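Local atomic coordinates of bifunctional autolysin (PDB entry 6FXO), a protein that probably cleaves the glycan strands of bacterial peptidoglycan as an N-acetylglucosaminidase of glycoside hydrolase family 73, within a larger bifunctional autolysin. Residues A[4-10]-A[237-243]; A[62-68]-A[193-198]; A[71-77]-A[231-236]. One frame throughout, in Å; residues are numbered along the deposited sequence.

Contact 1 (A[4-10]-A[237-243]); sequences LIKYNQT and YFDIPQY
Leu4 O accepts from Phe238 N, and from there the two strands 4-9 and 237-242 run as a parallel pair, their axes 4.5 Å apart at closest approach and 23° from strictly parallel. Five further bonds continue the ladder in the parallel pattern: Lys6 and Asn8 give their N-H to Phe238 O and Ile240 O and accept from Ile240 N and Gln242 N, and Thr10 N ends it. Gln242 O is gripped twice, by Thr10 N at 3.0 Å in the carbonyl plane and by Thr10 OG1 at 2.7 Å.

On the face carrying Ile5, Tyr7, Phe238 and Ile240, the side chain of Ile240 can be followed outward. Its CB lies 4.0 Å from Tyr7 CD1; CG1, set anti to the carbonyl carbon (chi1 -51°), meets Ile5 CG2 at 3.9 Å; and CD1 ends 3.5 Å from Ile5 CG2 and 3.8 Å from Tyr7 CE1. Ile5 CG2 also rests over one face of the Tyr7 ring, toward its rim, so Ile5, Tyr7 and Ile240 form one continuous apolar patch. On the reverse face Leu4 CD2 touches the edge of the Tyr237 ring.

The result is a two-stranded parallel sheet joining the N-terminal strand to the C-terminal one. Strand 237-242 is the inner: Ile240 packs on Thr51 and Ala55 of helix 51-56, Phe238 meets Tyr62 edge-to-face, and Asp239 turns to segments 62-68 and 193-198.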
loop_
_atom_site.group_PDB
_atom_site.type_symbol
_atom_site.label_atom_id
_atom_site.label_comp_id
_atom_site.label_asym_id
_atom_site.label_seq_id
_atom_site.Cartn_x
_atom_site.Cartn_y
_atom_site.Cartn_z
ATOM N N LEU A 4 13.736 -5.465 -12.721
ATOM C CA LEU A 4 13.948 -4.264 -13.514
ATOM C C LEU A 4 13.865 -3.083 -12.498
ATOM O O LEU A 4 12.771 -2.768 -12.018
ATOM C CB LEU A 4 12.889 -4.068 -14.630
ATOM C CG LEU A 4 12.984 -2.783 -15.405
ATOM C CD1 LEU A 4 14.320 -2.707 -16.117
ATOM C CD2 LEU A 4 11.862 -2.714 -16.419
ATOM N N ILE A 5 15.021 -2.478 -12.167
ATOM C CA ILE A 5 15.101 -1.349 -11.224
ATOM C C ILE A 5 15.556 -0.011 -11.820
ATOM O O ILE A 5 16.611 0.135 -12.443
ATOM C CB ILE A 5 16.070 -1.689 -10.068
ATOM C CG1 ILE A 5 15.711 -3.120 -9.554
ATOM C CG2 ILE A 5 16.075 -0.513 -8.928
ATOM C CD1 ILE A 5 16.435 -3.444 -8.203
ATOM N N LYS A 6 14.761 0.969 -11.581
ATOM C CA LYS A 6 15.060 2.260 -12.058
ATOM C C LYS A 6 15.678 3.079 -10.874
ATOM O O LYS A 6 15.224 2.965 -9.738
ATOM C CB LYS A 6 13.749 2.918 -12.493
ATOM C CG LYS A 6 13.980 4.214 -13.229
ATOM C CD LYS A 6 12.943 5.193 -12.805
ATOM C CE LYS A 6 13.162 6.544 -13.398
ATOM N NZ LYS A 6 12.095 7.433 -12.935
ATOM N N TYR A 7 16.702 3.858 -11.148
ATOM C CA TYR A 7 17.371 4.690 -10.116
ATOM C C TYR A 7 17.310 6.206 -10.472
ATOM O O TYR A 7 17.908 6.622 -11.461
ATOM C CB TYR A 7 18.844 4.309 -9.920
ATOM C CG TYR A 7 19.083 2.890 -9.454
ATOM C CD1 TYR A 7 19.235 2.595 -8.103
ATOM C CD2 TYR A 7 19.186 1.844 -10.362
ATOM C CE1 TYR A 7 19.482 1.298 -7.670
ATOM C CE2 TYR A 7 19.442 0.548 -9.942
ATOM C CZ TYR A 7 19.584 0.279 -8.594
ATOM O OH TYR A 7 19.778 -1.017 -8.193
ATOM N N ASN A 8 16.573 7.021 -9.669
ATOM C CA ASN A 8 16.437 8.458 -9.894
ATOM C C ASN A 8 17.451 9.220 -9.043
ATOM O O ASN A 8 17.291 9.316 -7.834
ATOM C CB ASN A 8 14.979 8.909 -9.615
ATOM C CG ASN A 8 14.792 10.151 -8.764
ATOM O OD1 ASN A 8 15.045 11.261 -9.242
ATOM N ND2 ASN A 8 14.289 10.065 -7.520
ATOM N N GLN A 9 18.504 9.748 -9.674
ATOM C CA GLN A 9 19.511 10.489 -8.935
ATOM C C GLN A 9 19.165 11.936 -8.727
ATOM O O GLN A 9 19.343 12.749 -9.631
ATOM C CB GLN A 9 20.872 10.381 -9.647
ATOM C CG GLN A 9 21.794 9.334 -9.042
ATOM C CD GLN A 9 22.496 8.535 -10.113
ATOM O OE1 GLN A 9 23.624 8.834 -10.514
ATOM N NE2 GLN A 9 21.807 7.504 -10.610
ATOM N N THR A 10 18.661 12.267 -7.535
ATOM C CA THR A 10 18.309 13.651 -7.268
ATOM C C THR A 10 19.557 14.521 -7.382
ATOM O O THR A 10 19.484 15.686 -7.771
ATOM C CB THR A 10 17.700 13.764 -5.859
ATOM O OG1 THR A 10 18.622 13.211 -4.915
ATOM C CG2 THR A 10 16.359 13.057 -5.747
ATOM N N TYR A 237 9.308 -4.643 -10.529
ATOM C CA TYR A 237 9.509 -3.251 -10.891
ATOM C C TYR A 237 9.786 -2.421 -9.703
ATOM O O TYR A 237 8.922 -2.255 -8.794
ATOM C CB TYR A 237 8.337 -2.694 -11.741
ATOM C CG TYR A 237 7.991 -3.550 -12.943
ATOM C CD1 TYR A 237 8.676 -3.411 -14.145
ATOM C CD2 TYR A 237 6.987 -4.502 -12.875
ATOM C CE1 TYR A 237 8.375 -4.202 -15.243
ATOM C CE2 TYR A 237 6.673 -5.299 -13.971
ATOM C CZ TYR A 237 7.369 -5.147 -15.153
ATOM O OH TYR A 237 7.067 -5.938 -16.236
ATOM N N PHE A 238 11.017 -1.890 -9.698
ATOM C CA PHE A 238 11.380 -1.067 -8.539
ATOM C C PHE A 238 11.847 0.301 -8.919
ATOM O O PHE A 238 12.237 0.536 -10.051
ATOM C CB PHE A 238 12.409 -1.864 -7.700
ATOM C CG PHE A 238 11.943 -3.172 -7.103
ATOM C CD1 PHE A 238 11.899 -4.350 -7.892
ATOM C CD2 PHE A 238 11.640 -3.289 -5.762
ATOM C CE1 PHE A 238 11.557 -5.584 -7.326
ATOM C CE2 PHE A 238 11.307 -4.532 -5.186
ATOM C CZ PHE A 238 11.260 -5.671 -5.976
ATOM N N ASP A 239 11.839 1.245 -7.928
ATOM C CA ASP A 239 12.245 2.646 -8.181
ATOM C C ASP A 239 12.868 3.196 -6.932
ATOM O O ASP A 239 12.156 3.472 -5.982
ATOM C CB ASP A 239 10.950 3.447 -8.456
ATOM C CG ASP A 239 11.053 4.831 -9.084
ATOM O OD1 ASP A 239 12.035 5.551 -8.790
ATOM O OD2 ASP A 239 10.086 5.245 -9.763
ATOM N N ILE A 240 14.187 3.365 -6.950
ATOM C CA ILE A 240 15.002 3.851 -5.890
ATOM C C ILE A 240 15.597 5.273 -6.034
ATOM O O ILE A 240 16.370 5.557 -6.947
ATOM C CB ILE A 240 16.116 2.775 -5.683
ATOM C CG1 ILE A 240 15.497 1.350 -5.536
ATOM C CG2 ILE A 240 16.990 3.098 -4.477
ATOM C CD1 ILE A 240 16.542 0.206 -5.538
ATOM N N PRO A 241 15.161 6.191 -5.185
ATOM C CA PRO A 241 15.696 7.564 -5.232
ATOM C C PRO A 241 17.185 7.556 -4.904
ATOM O O PRO A 241 17.565 6.754 -4.051
ATOM C CB PRO A 241 14.933 8.290 -4.116
ATOM C CG PRO A 241 13.667 7.486 -3.927
ATOM C CD PRO A 241 14.096 6.056 -4.161
ATOM N N GLN A 242 18.036 8.408 -5.504
ATOM C CA GLN A 242 19.433 8.301 -5.091
ATOM C C GLN A 242 19.917 9.660 -4.623
ATOM O O GLN A 242 19.559 10.676 -5.215
ATOM C CB GLN A 242 20.338 7.805 -6.231
ATOM C CG GLN A 242 20.162 6.345 -6.637
ATOM C CD GLN A 242 21.463 5.759 -7.144
ATOM O OE1 GLN A 242 21.924 6.064 -8.245
ATOM N NE2 GLN A 242 22.049 4.841 -6.380
ATOM N N TYR A 243 20.717 9.675 -3.554
ATOM C CA TYR A 243 21.237 10.938 -3.041
ATOM C C TYR A 243 22.755 10.851 -3.102
ATOM O O TYR A 243 23.300 9.794 -2.783
ATOM C CB TYR A 243 20.798 11.159 -1.567
ATOM C CG TYR A 243 19.316 11.004 -1.247
ATOM C CD1 TYR A 243 18.413 12.013 -1.531
ATOM C CD2 TYR A 243 18.837 9.856 -0.628
ATOM C CE1 TYR A 243 17.071 11.891 -1.209
ATOM C CE2 TYR A 243 17.486 9.722 -0.294
ATOM C CZ TYR A 243 16.618 10.739 -0.583
ATOM O OH TYR A 243 15.324 10.586 -0.191
#

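Contact 2 (A[62-68]-A[193-198]); sequences YQFLRLD and NTLYKM
Asn193 OD1 receives Lys197 NZ at 2.6 Å, and the same oxygen lies over one face of the Arg66 guanidinium. The Asn193 amide and that guanidinium are turned only 4° apart, so the two flat groups overlie each other rather than bond: the approach of Arg66 NE to Asn193 OD1 has a poor angle. The NE-H of Arg66 and one N-H of its NH2 point instead in the guanidinium plane to Asp68, where NE meets OD1 and NH2 meets OD2, both at 3.0 Å and both on syn lone pairs. This side-on, two-nitrogen grip should fix the rotation of the guanidinium. Arg66 NH1 and Lys197 NZ come close to each other because both are salt-bridged to Asp239, whose carboxylate would offset their like charges.

Backbone bonds tie the segments at two points. Leu67 N donates to Asn193 O at 3.0 Å, while Gln63 O accepts from Tyr196 N at 3.1 Å, in the first turn of the helix. Beyond the latter bond, the Phe64 and Tyr196 side chains lie alongside each other, ring planes 39° apart, with Phe64 CE1 3.5 Å from Tyr196 CD2. With its CG anti to the backbone N (chi1 -169°), Tyr196 also brings the edge of its ring to Gln63 OE1; Gln63 NE2 is bonded to Leu60 O and Asn218 OD1. At the other end Leu67 CD1 touches Met198 CE at 3.5 Å and Leu195 CD2.

Thr194 OG1 accepts from Lys197 N at 3.2 Å, which makes Thr194 an N-cap. The arrangement is thus a capped helix start, that of 195-200 in the lysozyme-clan glucosaminidase family region, held against a buried loop that follows helix 51-56.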
loop_
_atom_site.group_PDB
_atom_site.type_symbol
_atom_site.label_atom_id
_atom_site.label_comp_id
_atom_site.label_asym_id
_atom_site.label_seq_id
_atom_site.Cartn_x
_atom_site.Cartn_y
_atom_site.Cartn_z
ATOM N N TYR A 62 10.984 -3.487 -0.613
ATOM C CA TYR A 62 9.644 -3.396 -1.141
ATOM C C TYR A 62 9.017 -2.028 -1.124
ATOM O O TYR A 62 7.984 -1.861 -1.763
ATOM C CB TYR A 62 8.735 -4.631 -0.761
ATOM C CG TYR A 62 9.038 -5.899 -1.563
ATOM C CD1 TYR A 62 10.186 -6.641 -1.318
ATOM C CD2 TYR A 62 8.219 -6.307 -2.617
ATOM C CE1 TYR A 62 10.525 -7.736 -2.094
ATOM C CE2 TYR A 62 8.541 -7.443 -3.420
ATOM C CZ TYR A 62 9.677 -8.134 -3.140
ATOM O OH TYR A 62 9.931 -9.294 -3.837
ATOM N N GLN A 63 9.646 -1.029 -0.378
ATOM C CA GLN A 63 9.112 0.317 -0.321
ATOM C C GLN A 63 9.345 0.992 -1.670
ATOM O O GLN A 63 8.759 2.021 -1.947
ATOM C CB GLN A 63 9.684 1.162 0.840
ATOM C CG GLN A 63 11.175 1.480 0.844
ATOM C CD GLN A 63 11.481 1.835 2.291
ATOM O OE1 GLN A 63 11.197 3.013 2.758
ATOM N NE2 GLN A 63 12.052 0.784 3.039
ATOM N N PHE A 64 10.263 0.447 -2.425
ATOM C CA PHE A 64 10.591 0.951 -3.771
ATOM C C PHE A 64 9.832 0.183 -4.879
ATOM O O PHE A 64 10.009 0.476 -6.059
ATOM C CB PHE A 64 12.059 1.007 -4.047
ATOM C CG PHE A 64 12.901 1.568 -2.935
ATOM C CD1 PHE A 64 12.781 2.929 -2.533
ATOM C CD2 PHE A 64 13.788 0.759 -2.254
ATOM C CE1 PHE A 64 13.512 3.387 -1.501
ATOM C CE2 PHE A 64 14.531 1.260 -1.199
ATOM C CZ PHE A 64 14.391 2.568 -0.826
ATOM N N LEU A 65 9.041 -0.839 -4.499
ATOM C CA LEU A 65 8.303 -1.570 -5.523
ATOM C C LEU A 65 7.234 -0.589 -6.153
ATOM O O LEU A 65 6.555 0.103 -5.407
ATOM C CB LEU A 65 7.550 -2.806 -4.917
ATOM C CG LEU A 65 6.616 -3.612 -5.819
ATOM C CD1 LEU A 65 7.452 -4.662 -6.709
ATOM C CD2 LEU A 65 5.431 -4.259 -5.033
ATOM N N ARG A 66 7.055 -0.570 -7.476
ATOM C CA ARG A 66 6.044 0.307 -8.041
ATOM C C ARG A 66 4.638 -0.306 -8.002
ATOM O O ARG A 66 4.350 -1.332 -8.586
ATOM C CB ARG A 66 6.399 0.716 -9.507
ATOM C CG ARG A 66 7.641 1.602 -9.705
ATOM C CD ARG A 66 7.432 3.141 -9.545
ATOM N NE ARG A 66 6.587 3.645 -10.626
ATOM C CZ ARG A 66 6.999 4.317 -11.705
ATOM N NH1 ARG A 66 8.286 4.582 -11.874
ATOM N NH2 ARG A 66 6.134 4.674 -12.638
ATOM N N LEU A 67 3.783 0.332 -7.213
ATOM C CA LEU A 67 2.407 0.042 -6.924
ATOM C C LEU A 67 1.451 0.377 -8.065
ATOM O O LEU A 67 0.305 -0.044 -8.064
ATOM C CB LEU A 67 2.090 0.866 -5.618
ATOM C CG LEU A 67 2.992 0.514 -4.359
ATOM C CD1 LEU A 67 2.589 1.270 -3.137
ATOM C CD2 LEU A 67 2.772 -1.041 -4.007
ATOM N N ASP A 68 1.906 1.201 -9.009
ATOM C CA ASP A 68 1.117 1.605 -10.156
ATOM C C ASP A 68 1.338 0.573 -11.267
ATOM O O ASP A 68 0.752 0.666 -12.335
ATOM C CB ASP A 68 1.495 3.037 -10.582
ATOM C CG ASP A 68 2.962 3.226 -10.889
ATOM O OD1 ASP A 68 3.794 2.741 -10.102
ATOM O OD2 ASP A 68 3.279 3.934 -11.864
ATOM N N ASN A 193 4.077 6.671 -6.241
ATOM C CA ASN A 193 3.939 5.246 -6.535
ATOM C C ASN A 193 4.711 4.170 -5.797
ATOM O O ASN A 193 4.706 3.038 -6.254
ATOM C CB ASN A 193 3.996 4.952 -8.029
ATOM C CG ASN A 193 4.985 5.712 -8.849
ATOM O OD1 ASN A 193 6.174 5.760 -8.538
ATOM N ND2 ASN A 193 4.608 6.211 -10.026
ATOM N N THR A 194 5.418 4.504 -4.739
ATOM C CA THR A 194 6.150 3.487 -4.010
ATOM C C THR A 194 5.959 3.909 -2.610
ATOM O O THR A 194 5.780 5.105 -2.381
ATOM C CB THR A 194 7.641 3.543 -4.264
ATOM O OG1 THR A 194 8.051 4.908 -4.095
ATOM C CG2 THR A 194 8.018 2.996 -5.591
ATOM N N LEU A 195 6.054 2.981 -1.680
ATOM C CA LEU A 195 5.866 3.403 -0.286
ATOM C C LEU A 195 6.905 4.515 0.171
ATOM O O LEU A 195 6.620 5.236 1.069
ATOM C CB LEU A 195 5.900 2.215 0.734
ATOM C CG LEU A 195 5.057 0.932 0.395
ATOM C CD1 LEU A 195 5.553 -0.254 1.103
ATOM C CD2 LEU A 195 3.577 1.127 0.638
ATOM N N TYR A 196 8.050 4.608 -0.452
ATOM C CA TYR A 196 8.990 5.582 -0.056
ATOM C C TYR A 196 8.471 6.993 -0.527
ATOM O O TYR A 196 8.505 7.942 0.248
ATOM C CB TYR A 196 10.351 5.297 -0.702
ATOM C CG TYR A 196 11.496 6.113 -0.158
ATOM C CD1 TYR A 196 11.787 7.385 -0.663
ATOM C CD2 TYR A 196 12.301 5.622 0.859
ATOM C CE1 TYR A 196 12.851 8.143 -0.153
ATOM C CE2 TYR A 196 13.357 6.361 1.368
ATOM C CZ TYR A 196 13.628 7.617 0.858
ATOM O OH TYR A 196 14.679 8.312 1.368
ATOM N N LYS A 197 7.981 7.106 -1.773
ATOM C CA LYS A 197 7.492 8.363 -2.261
ATOM C C LYS A 197 6.294 8.768 -1.415
ATOM O O LYS A 197 6.107 9.970 -1.170
ATOM C CB LYS A 197 7.126 8.299 -3.756
ATOM C CG LYS A 197 8.356 8.246 -4.727
ATOM C CD LYS A 197 7.901 7.746 -6.141
ATOM C CE LYS A 197 8.847 7.880 -7.355
ATOM N NZ LYS A 197 8.374 7.155 -8.619
ATOM N N MET A 198 5.508 7.774 -0.949
ATOM C CA MET A 198 4.340 8.148 -0.128
ATOM C C MET A 198 4.718 8.726 1.225
ATOM O O MET A 198 3.964 9.542 1.743
ATOM C CB MET A 198 3.317 7.017 0.067
ATOM C CG MET A 198 2.908 6.358 -1.182
ATOM S SD MET A 198 1.851 4.953 -0.849
ATOM C CE MET A 198 1.456 4.466 -2.475
#

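Contact 3 (A[71-77]-A[231-236]); sequences QNISIDK and IGEVGK
Gln71 reaches across to the 231-236 loop, whose backbone leaves helix 216-231 at Gly232 with positive phi (108°) and then runs extended through Glu233 and Val234. Facing it is a helix start: Ser74 is the N-cap of helix 75-82, its OG accepting from Lys77 N at 3.3 Å and more weakly from Asp76 N. The bent Lys77 side chain lies along Gly232, where the positive phi suits a residue without a side chain; its ammonium is near the Glu233 carboxylate but beyond a salt bridge.

The Gln71 side chain is stretched beyond CG, with CG anti to the backbone N (chi1 -152°), and its NE2 donates twice. One bond goes to Glu233 OE2 at 3.2 Å, on the anti lone pair; amide and carboxylate come from opposite directions and are nearly coplanar, 10° apart. The second goes to Val234 O, also 3.2 Å away and tilted from the amide plane. Each acceptor can take one N-H; both bonds are long and bent, hence modest. Gln71 OE1 is held by Tyr228 of helix 216-231, which should fix the amide's orientation.

Glu233 OE2 has a second partner in Lys236 NZ, a salt bridge that would balance its charge, and the Lys236 side chain crosses that of Gln71 at about a right angle, its CD 3.5 Å from Gln71 CD. Ile73 and Ile231 both pack on Val107 of helix 106-116 and touch through methyls, Ile73 CG2 lying 4.1 Å from Ile231 CG2.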
loop_
_atom_site.group_PDB
_atom_site.type_symbol
_atom_site.label_atom_id
_atom_site.label_comp_id
_atom_site.label_asym_id
_atom_site.label_seq_id
_atom_site.Cartn_x
_atom_site.Cartn_y
_atom_site.Cartn_z
ATOM N N GLN A 71 1.642 -6.672 -12.132
ATOM C CA GLN A 71 2.535 -7.745 -12.413
ATOM C C GLN A 71 1.548 -8.760 -12.853
ATOM O O GLN A 71 0.418 -8.765 -12.392
ATOM C CB GLN A 71 3.200 -8.226 -11.130
ATOM C CG GLN A 71 4.563 -8.821 -11.366
ATOM C CD GLN A 71 5.208 -9.217 -10.067
ATOM O OE1 GLN A 71 5.636 -8.386 -9.283
ATOM N NE2 GLN A 71 5.292 -10.482 -9.791
ATOM N N ASN A 72 1.935 -9.604 -13.722
ATOM C CA ASN A 72 0.961 -10.600 -14.154
ATOM C C ASN A 72 1.014 -11.800 -13.274
ATOM O O ASN A 72 1.350 -12.878 -13.745
ATOM C CB ASN A 72 1.189 -10.988 -15.593
ATOM C CG ASN A 72 1.170 -9.773 -16.449
ATOM O OD1 ASN A 72 0.115 -9.154 -16.586
ATOM N ND2 ASN A 72 2.270 -9.369 -17.059
ATOM N N ILE A 73 0.683 -11.639 -11.995
ATOM C CA ILE A 73 0.752 -12.838 -11.165
ATOM C C ILE A 73 -0.348 -13.801 -11.612
ATOM O O ILE A 73 -1.445 -13.366 -11.946
ATOM C CB ILE A 73 0.732 -12.490 -9.648
ATOM C CG1 ILE A 73 1.694 -11.307 -9.397
ATOM C CG2 ILE A 73 1.200 -13.697 -8.813
ATOM C CD1 ILE A 73 1.790 -10.868 -7.935
ATOM N N SER A 74 -0.062 -15.102 -11.635
ATOM C CA SER A 74 -1.138 -15.993 -12.074
ATOM C C SER A 74 -2.367 -15.937 -11.165
ATOM O O SER A 74 -2.218 -15.866 -9.946
ATOM C CB SER A 74 -0.617 -17.428 -12.159
ATOM O OG SER A 74 -1.578 -18.406 -11.795
ATOM N N ILE A 75 -3.592 -15.956 -11.763
ATOM C CA ILE A 75 -4.799 -15.919 -10.994
ATOM C C ILE A 75 -4.868 -17.171 -10.109
ATOM O O ILE A 75 -5.454 -17.118 -9.029
ATOM C CB ILE A 75 -5.986 -15.805 -11.979
ATOM C CG1 ILE A 75 -5.888 -14.479 -12.762
ATOM C CG2 ILE A 75 -7.310 -15.929 -11.245
ATOM C CD1 ILE A 75 -6.969 -14.262 -13.814
ATOM N N ASP A 76 -4.264 -18.296 -10.560
ATOM C CA ASP A 76 -4.310 -19.502 -9.741
ATOM C C ASP A 76 -3.506 -19.321 -8.482
ATOM O O ASP A 76 -3.886 -19.804 -7.417
ATOM C CB ASP A 76 -3.689 -20.704 -10.468
ATOM C CG ASP A 76 -4.664 -21.710 -11.030
ATOM O OD1 ASP A 76 -4.498 -22.101 -12.203
ATOM O OD2 ASP A 76 -5.620 -22.075 -10.314
ATOM N N LYS A 77 -2.367 -18.641 -8.626
ATOM C CA LYS A 77 -1.487 -18.384 -7.505
ATOM C C LYS A 77 -2.168 -17.511 -6.509
ATOM O O LYS A 77 -1.955 -17.665 -5.296
ATOM C CB LYS A 77 -0.156 -17.740 -7.992
ATOM C CG LYS A 77 1.037 -18.709 -8.086
ATOM C CD LYS A 77 2.310 -18.041 -8.637
ATOM C CE LYS A 77 3.569 -18.604 -8.031
ATOM N NZ LYS A 77 4.187 -19.803 -8.619
ATOM N N ILE A 231 2.131 -15.653 -1.386
ATOM C CA ILE A 231 1.604 -15.795 -2.690
ATOM C C ILE A 231 2.455 -16.592 -3.563
ATOM O O ILE A 231 1.924 -17.322 -4.360
ATOM C CB ILE A 231 1.360 -14.418 -3.304
ATOM C CG1 ILE A 231 0.054 -13.843 -2.833
ATOM C CG2 ILE A 231 1.352 -14.512 -4.799
ATOM C CD1 ILE A 231 0.030 -12.378 -3.161
ATOM N N GLY A 232 3.736 -16.548 -3.421
ATOM C CA GLY A 232 4.516 -17.367 -4.327
ATOM C C GLY A 232 5.267 -16.620 -5.389
ATOM O O GLY A 232 5.689 -17.187 -6.385
ATOM N N GLU A 233 5.413 -15.346 -5.208
ATOM C CA GLU A 233 6.125 -14.526 -6.139
ATOM C C GLU A 233 7.011 -13.541 -5.443
ATOM O O GLU A 233 7.051 -13.469 -4.227
ATOM C CB GLU A 233 5.170 -13.766 -7.082
ATOM C CG GLU A 233 5.805 -13.438 -8.433
ATOM C CD GLU A 233 5.200 -14.169 -9.620
ATOM O OE1 GLU A 233 5.363 -15.391 -9.710
ATOM O OE2 GLU A 233 4.624 -13.499 -10.480
ATOM N N VAL A 234 7.725 -12.779 -6.251
ATOM C CA VAL A 234 8.681 -11.719 -5.930
ATOM C C VAL A 234 8.415 -10.478 -6.864
ATOM O O VAL A 234 7.884 -10.637 -7.965
ATOM C CB VAL A 234 10.125 -12.258 -6.154
ATOM C CG1 VAL A 234 11.160 -11.175 -5.884
ATOM C CG2 VAL A 234 10.394 -13.486 -5.292
ATOM N N GLY A 235 8.748 -9.242 -6.399
ATOM C CA GLY A 235 8.537 -8.047 -7.220
ATOM C C GLY A 235 9.479 -7.907 -8.395
ATOM O O GLY A 235 10.607 -8.374 -8.357
ATOM N N LYS A 236 9.044 -7.248 -9.398
ATOM C CA LYS A 236 9.835 -7.026 -10.596
ATOM C C LYS A 236 10.106 -5.604 -11.005
ATOM O O LYS A 236 11.040 -5.391 -11.764
ATOM C CB LYS A 236 9.147 -7.730 -11.786
ATOM C CG LYS A 236 9.431 -9.224 -11.913
ATOM C CD LYS A 236 8.133 -10.034 -11.844
ATOM C CE LYS A 236 8.301 -11.502 -12.163
ATOM N NZ LYS A 236 7.061 -12.288 -11.870
#

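Overall arrangement
From the N terminus, the chain first lays down strand 4-9, whose partner 237-242 arrives only near the C terminus; contact 1 therefore closes a loop around nearly the whole chain, and contacts 2 and 3 are nested inside it. The 62-68 loop and then 71-77 follow. Contact 2 is closed at 193-198 and contact 3 at 231-236, so these two cross. The pieces also meet directly: Phe64 O probably bonds Asp239 N, Tyr62 OH probably bonds Gly235 N, and Lys236 O probably bonds Leu4 N. Together they tie the terminal strand pair, the loop after helix 51-56 and the starts of helices 75-82 and 195-200 to the end of helix 216-231.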